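Local coordinates for activator of (r)-2-hydroxyglutaryl-coa dehydratase (Acidaminococcus fermentans, PDB 1HUX), which hydrolyses ATP slowly and uses it to drive electron transfer from a [4Fe-4S] cluster shared by its two subunits, activating 2-hydroxyglutaryl-CoA dehydratase, at residues A[191-203]-A[221-233]. Residues are numbered along the deposited sequence; the frame is centred on the assembly and turned at random.
Sequences IHRSVASRVIGLA and NYGVRGALEEGLG
Helix 184-204 packs through His192, Ala196 and Ile200 on helix 222-232, a largely apolar helix-helix contact with a polar end at His192 and Asn221, in the actin-fold domain of the ATPase; Val199 and Leu232 also reach the sheet at Ile101. The axes approach to 8.1 Å at 55°, and small residues at the crossing, Ala196 against Ala227, are consistent with this close approach. Toward the C-terminal ends, Leu228 CD2 touches both Val199 CG1, 3.7 Å away, and Ile200 CG1. The side chains of Ile200 and Leu232 run antiparallel alongside each other, Leu232 CD2 touching both CG1 and CG2 of the isoleucine, while Ile200 CD1 reaches over the bare CA of Gly231. At the other end the His192 ring takes CG opposite its own carbonyl carbon (chi1 -72°) and lies against the first turn of helix 222-232. Asn221 OD1 sits 3.4 Å above one face of the His192 ring, near the rim, with the amide plane turned 86° to the ring; Val224 CG2 meets His192 CD2 at 3.7 Å. Asn221 is the N-cap, its OD1 accepting from Val224 N at 2.9 Å and, weakly, from Gly223 N. An alanine in place of His192 would probably open a gap over Gly223 and leave the Asn221 amide without the ring it packs against. Asn221 follows ATP-binding Gln220, and its side chain is about 4 Å from the bound ADP; apolar packing along the helices, with the His192 ring against the capping amide, probably helps to hold the helix start next to the nucleotide.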
loop_
_atom_site.group_PDB
_atom_site.type_symbol
_atom_site.label_atom_id
_atom_site.label_comp_id
_atom_site.label_asym_id
_atom_site.label_seq_id
_atom_site.Cartn_x
_atom_site.Cartn_y
_atom_site.Cartn_z
ATOM N N ILE A 191 10.240 -4.028 11.324
ATOM C CA ILE A 191 8.865 -4.061 10.838
ATOM C C ILE A 191 7.908 -3.549 11.919
ATOM O O ILE A 191 6.925 -2.867 11.621
ATOM C CB ILE A 191 8.469 -5.491 10.423
ATOM C CG1 ILE A 191 9.306 -5.913 9.214
ATOM C CG2 ILE A 191 6.997 -5.556 10.088
ATOM C CD1 ILE A 191 8.958 -7.279 8.677
ATOM N N HIS A 192 8.221 -3.867 13.173
ATOM C CA HIS A 192 7.411 -3.448 14.301
ATOM C C HIS A 192 7.427 -1.949 14.447
ATOM O O HIS A 192 6.375 -1.337 14.583
ATOM C CB HIS A 192 7.899 -4.109 15.587
ATOM C CG HIS A 192 7.579 -5.570 15.654
ATOM N ND1 HIS A 192 8.153 -6.424 16.574
ATOM C CD2 HIS A 192 6.743 -6.330 14.906
ATOM C CE1 HIS A 192 7.686 -7.644 16.387
ATOM N NE2 HIS A 192 6.829 -7.615 15.381
ATOM N N ARG A 193 8.606 -1.343 14.425
ATOM C CA ARG A 193 8.660 0.107 14.529
ATOM C C ARG A 193 7.930 0.716 13.337
ATOM O O ARG A 193 7.291 1.760 13.456
ATOM C CB ARG A 193 10.099 0.603 14.540
ATOM C CG ARG A 193 10.920 0.036 15.646
ATOM C CD ARG A 193 12.259 0.702 15.673
ATOM N NE ARG A 193 13.265 -0.172 16.263
ATOM C CZ ARG A 193 14.157 -0.862 15.557
ATOM N NH1 ARG A 193 14.171 -0.774 14.220
ATOM N NH2 ARG A 193 15.037 -1.634 16.196
ATOM N N SER A 194 8.030 0.055 12.189
ATOM C CA SER A 194 7.370 0.528 10.974
ATOM C C SER A 194 5.856 0.636 11.194
ATOM O O SER A 194 5.216 1.600 10.765
ATOM C CB SER A 194 7.672 -0.431 9.815
ATOM O OG SER A 194 7.094 0.032 8.602
ATOM N N VAL A 195 5.295 -0.365 11.871
ATOM C CA VAL A 195 3.865 -0.394 12.168
ATOM C C VAL A 195 3.561 0.696 13.198
ATOM O O VAL A 195 2.617 1.486 13.038
ATOM C CB VAL A 195 3.443 -1.783 12.738
ATOM C CG1 VAL A 195 1.973 -1.772 13.103
ATOM C CG2 VAL A 195 3.703 -2.878 11.709
ATOM N N ALA A 196 4.382 0.740 14.248
ATOM C CA ALA A 196 4.219 1.735 15.304
ATOM C C ALA A 196 4.173 3.118 14.672
ATOM O O ALA A 196 3.310 3.933 15.008
ATOM C CB ALA A 196 5.365 1.646 16.325
ATOM N N SER A 197 5.081 3.369 13.733
ATOM C CA SER A 197 5.133 4.662 13.068
ATOM C C SER A 197 3.804 5.053 12.446
ATOM O O SER A 197 3.382 6.200 12.576
ATOM C CB SER A 197 6.223 4.679 12.000
ATOM O OG SER A 197 7.501 4.604 12.596
ATOM N N ARG A 198 3.135 4.117 11.778
ATOM C CA ARG A 198 1.850 4.442 11.146
ATOM C C ARG A 198 0.775 4.730 12.196
ATOM O O ARG A 198 -0.025 5.672 12.059
ATOM C CB ARG A 198 1.385 3.300 10.229
ATOM C CG ARG A 198 2.164 3.184 8.946
ATOM C CD ARG A 198 2.181 4.514 8.235
ATOM N NE ARG A 198 3.496 4.808 7.679
ATOM C CZ ARG A 198 4.644 4.686 8.344
ATOM N NH1 ARG A 198 4.652 4.266 9.600
ATOM N NH2 ARG A 198 5.795 5.000 7.760
ATOM N N VAL A 199 0.751 3.903 13.238
ATOM C CA VAL A 199 -0.226 4.075 14.298
ATOM C C VAL A 199 -0.000 5.455 14.887
ATOM O O VAL A 199 -0.932 6.257 14.988
ATOM C CB VAL A 199 -0.065 2.992 15.385
ATOM C CG1 VAL A 199 -0.905 3.324 16.585
ATOM C CG2 VAL A 199 -0.495 1.669 14.832
ATOM N N ILE A 200 1.247 5.733 15.256
ATOM C CA ILE A 200 1.587 7.035 15.811
ATOM C C ILE A 200 1.108 8.147 14.869
ATOM O O ILE A 200 0.671 9.202 15.321
ATOM C CB ILE A 200 3.106 7.153 16.057
ATOM C CG1 ILE A 200 3.522 6.150 17.142
ATOM C CG2 ILE A 200 3.456 8.561 16.495
ATOM C CD1 ILE A 200 4.936 6.314 17.665
ATOM N N GLY A 201 1.172 7.897 13.566
ATOM C CA GLY A 201 0.707 8.872 12.598
ATOM C C GLY A 201 -0.756 9.218 12.823
ATOM O O GLY A 201 -1.101 10.390 12.961
ATOM N N LEU A 202 -1.626 8.209 12.858
ATOM C CA LEU A 202 -3.055 8.447 13.104
ATOM C C LEU A 202 -3.205 9.040 14.499
ATOM O O LEU A 202 -3.932 10.021 14.709
ATOM C CB LEU A 202 -3.849 7.132 13.065
ATOM C CG LEU A 202 -4.353 6.506 11.758
ATOM C CD1 LEU A 202 -5.444 7.372 11.181
ATOM C CD2 LEU A 202 -3.203 6.347 10.768
ATOM N N ALA A 203 -2.506 8.419 15.447
ATOM C CA ALA A 203 -2.536 8.810 16.850
ATOM C C ALA A 203 -2.457 10.303 17.101
ATOM O O ALA A 203 -3.213 10.846 17.902
ATOM C CB ALA A 203 -1.419 8.106 17.599
ATOM N N ASN A 221 1.002 -8.785 20.183
ATOM C CA ASN A 221 2.365 -8.544 19.715
ATOM C C ASN A 221 3.039 -7.469 20.567
ATOM O O ASN A 221 2.958 -6.287 20.254
ATOM C CB ASN A 221 2.335 -8.105 18.249
ATOM C CG ASN A 221 3.715 -8.138 17.599
ATOM O OD1 ASN A 221 4.720 -7.787 18.221
ATOM N ND2 ASN A 221 3.765 -8.543 16.331
ATOM N N TYR A 222 3.699 -7.875 21.647
ATOM C CA TYR A 222 4.362 -6.915 22.513
ATOM C C TYR A 222 5.543 -6.266 21.805
ATOM O O TYR A 222 6.124 -5.299 22.294
ATOM C CB TYR A 222 4.809 -7.582 23.817
ATOM C CG TYR A 222 5.707 -8.777 23.648
ATOM C CD1 TYR A 222 7.048 -8.624 23.311
ATOM C CD2 TYR A 222 5.216 -10.074 23.823
ATOM C CE1 TYR A 222 7.888 -9.735 23.150
ATOM C CE2 TYR A 222 6.048 -11.196 23.666
ATOM C CZ TYR A 222 7.385 -11.013 23.327
ATOM O OH TYR A 222 8.229 -12.089 23.148
ATOM N N GLY A 223 5.910 -6.809 20.652
ATOM C CA GLY A 223 6.990 -6.213 19.900
ATOM C C GLY A 223 6.414 -4.896 19.430
ATOM O O GLY A 223 6.970 -3.831 19.669
ATOM N N VAL A 224 5.267 -4.984 18.779
ATOM C CA VAL A 224 4.578 -3.818 18.276
ATOM C C VAL A 224 4.246 -2.831 19.395
ATOM O O VAL A 224 4.590 -1.653 19.327
ATOM C CB VAL A 224 3.265 -4.213 17.593
ATOM C CG1 VAL A 224 2.485 -2.963 17.214
ATOM C CG2 VAL A 224 3.557 -5.088 16.371
ATOM N N ARG A 225 3.586 -3.309 20.438
ATOM C CA ARG A 225 3.195 -2.422 21.533
ATOM C C ARG A 225 4.394 -1.676 22.128
ATOM O O ARG A 225 4.300 -0.483 22.440
ATOM C CB ARG A 225 2.460 -3.226 22.622
ATOM C CG ARG A 225 1.669 -2.397 23.628
ATOM C CD ARG A 225 2.255 -2.571 25.005
ATOM N NE ARG A 225 2.333 -3.984 25.354
ATOM C CZ ARG A 225 3.118 -4.481 26.304
ATOM N NH1 ARG A 225 3.902 -3.680 27.018
ATOM N NH2 ARG A 225 3.129 -5.785 26.530
ATOM N N GLY A 226 5.515 -2.374 22.266
ATOM C CA GLY A 226 6.702 -1.749 22.821
ATOM C C GLY A 226 7.222 -0.675 21.889
ATOM O O GLY A 226 7.753 0.344 22.333
ATOM N N ALA A 227 7.065 -0.910 20.588
ATOM C CA ALA A 227 7.507 0.041 19.580
ATOM C C ALA A 227 6.672 1.290 19.754
ATOM O O ALA A 227 7.155 2.400 19.523
ATOM C CB ALA A 227 7.306 -0.532 18.164
ATOM N N LEU A 228 5.416 1.092 20.158
ATOM C CA LEU A 228 4.476 2.183 20.386
ATOM C C LEU A 228 4.832 2.988 21.642
ATOM O O LEU A 228 4.731 4.221 21.665
ATOM C CB LEU A 228 3.060 1.625 20.503
ATOM C CG LEU A 228 2.344 1.467 19.162
ATOM C CD1 LEU A 228 0.976 0.875 19.407
ATOM C CD2 LEU A 228 2.211 2.828 18.466
ATOM N N GLU A 229 5.255 2.293 22.690
ATOM C CA GLU A 229 5.618 2.979 23.914
ATOM C C GLU A 229 6.825 3.877 23.642
ATOM O O GLU A 229 6.908 4.991 24.171
ATOM C CB GLU A 229 5.916 1.959 25.018
ATOM C CG GLU A 229 4.657 1.257 25.525
ATOM C CD GLU A 229 4.915 0.203 26.597
ATOM O OE1 GLU A 229 5.507 -0.850 26.265
ATOM O OE2 GLU A 229 4.522 0.425 27.769
ATOM N N GLU A 230 7.748 3.393 22.809
ATOM C CA GLU A 230 8.946 4.148 22.459
ATOM C C GLU A 230 8.563 5.395 21.682
ATOM O O GLU A 230 9.003 6.499 22.000
ATOM C CB GLU A 230 9.879 3.303 21.604
ATOM C CG GLU A 230 10.613 2.214 22.353
ATOM C CD GLU A 230 11.519 1.403 21.436
ATOM O OE1 GLU A 230 12.315 2.015 20.687
ATOM O OE2 GLU A 230 11.439 0.154 21.463
ATOM N N GLY A 231 7.730 5.214 20.665
ATOM C CA GLY A 231 7.300 6.338 19.856
ATOM C C GLY A 231 6.568 7.407 20.642
ATOM O O GLY A 231 7.012 8.546 20.686
ATOM N N LEU A 232 5.453 7.039 21.268
ATOM C CA LEU A 232 4.652 7.984 22.038
ATOM C C LEU A 232 5.259 8.320 23.399
ATOM O O LEU A 232 4.841 9.275 24.061
ATOM C CB LEU A 232 3.244 7.424 22.238
ATOM C CG LEU A 232 2.500 6.927 21.002
ATOM C CD1 LEU A 232 1.101 6.500 21.448
ATOM C CD2 LEU A 232 2.418 7.997 19.921
ATOM N N GLY A 233 6.233 7.528 23.825
ATOM C CA GLY A 233 6.870 7.782 25.103
ATOM C C GLY A 233 5.950 7.784 26.312
ATOM O O GLY A 233 6.150 8.552 27.255
#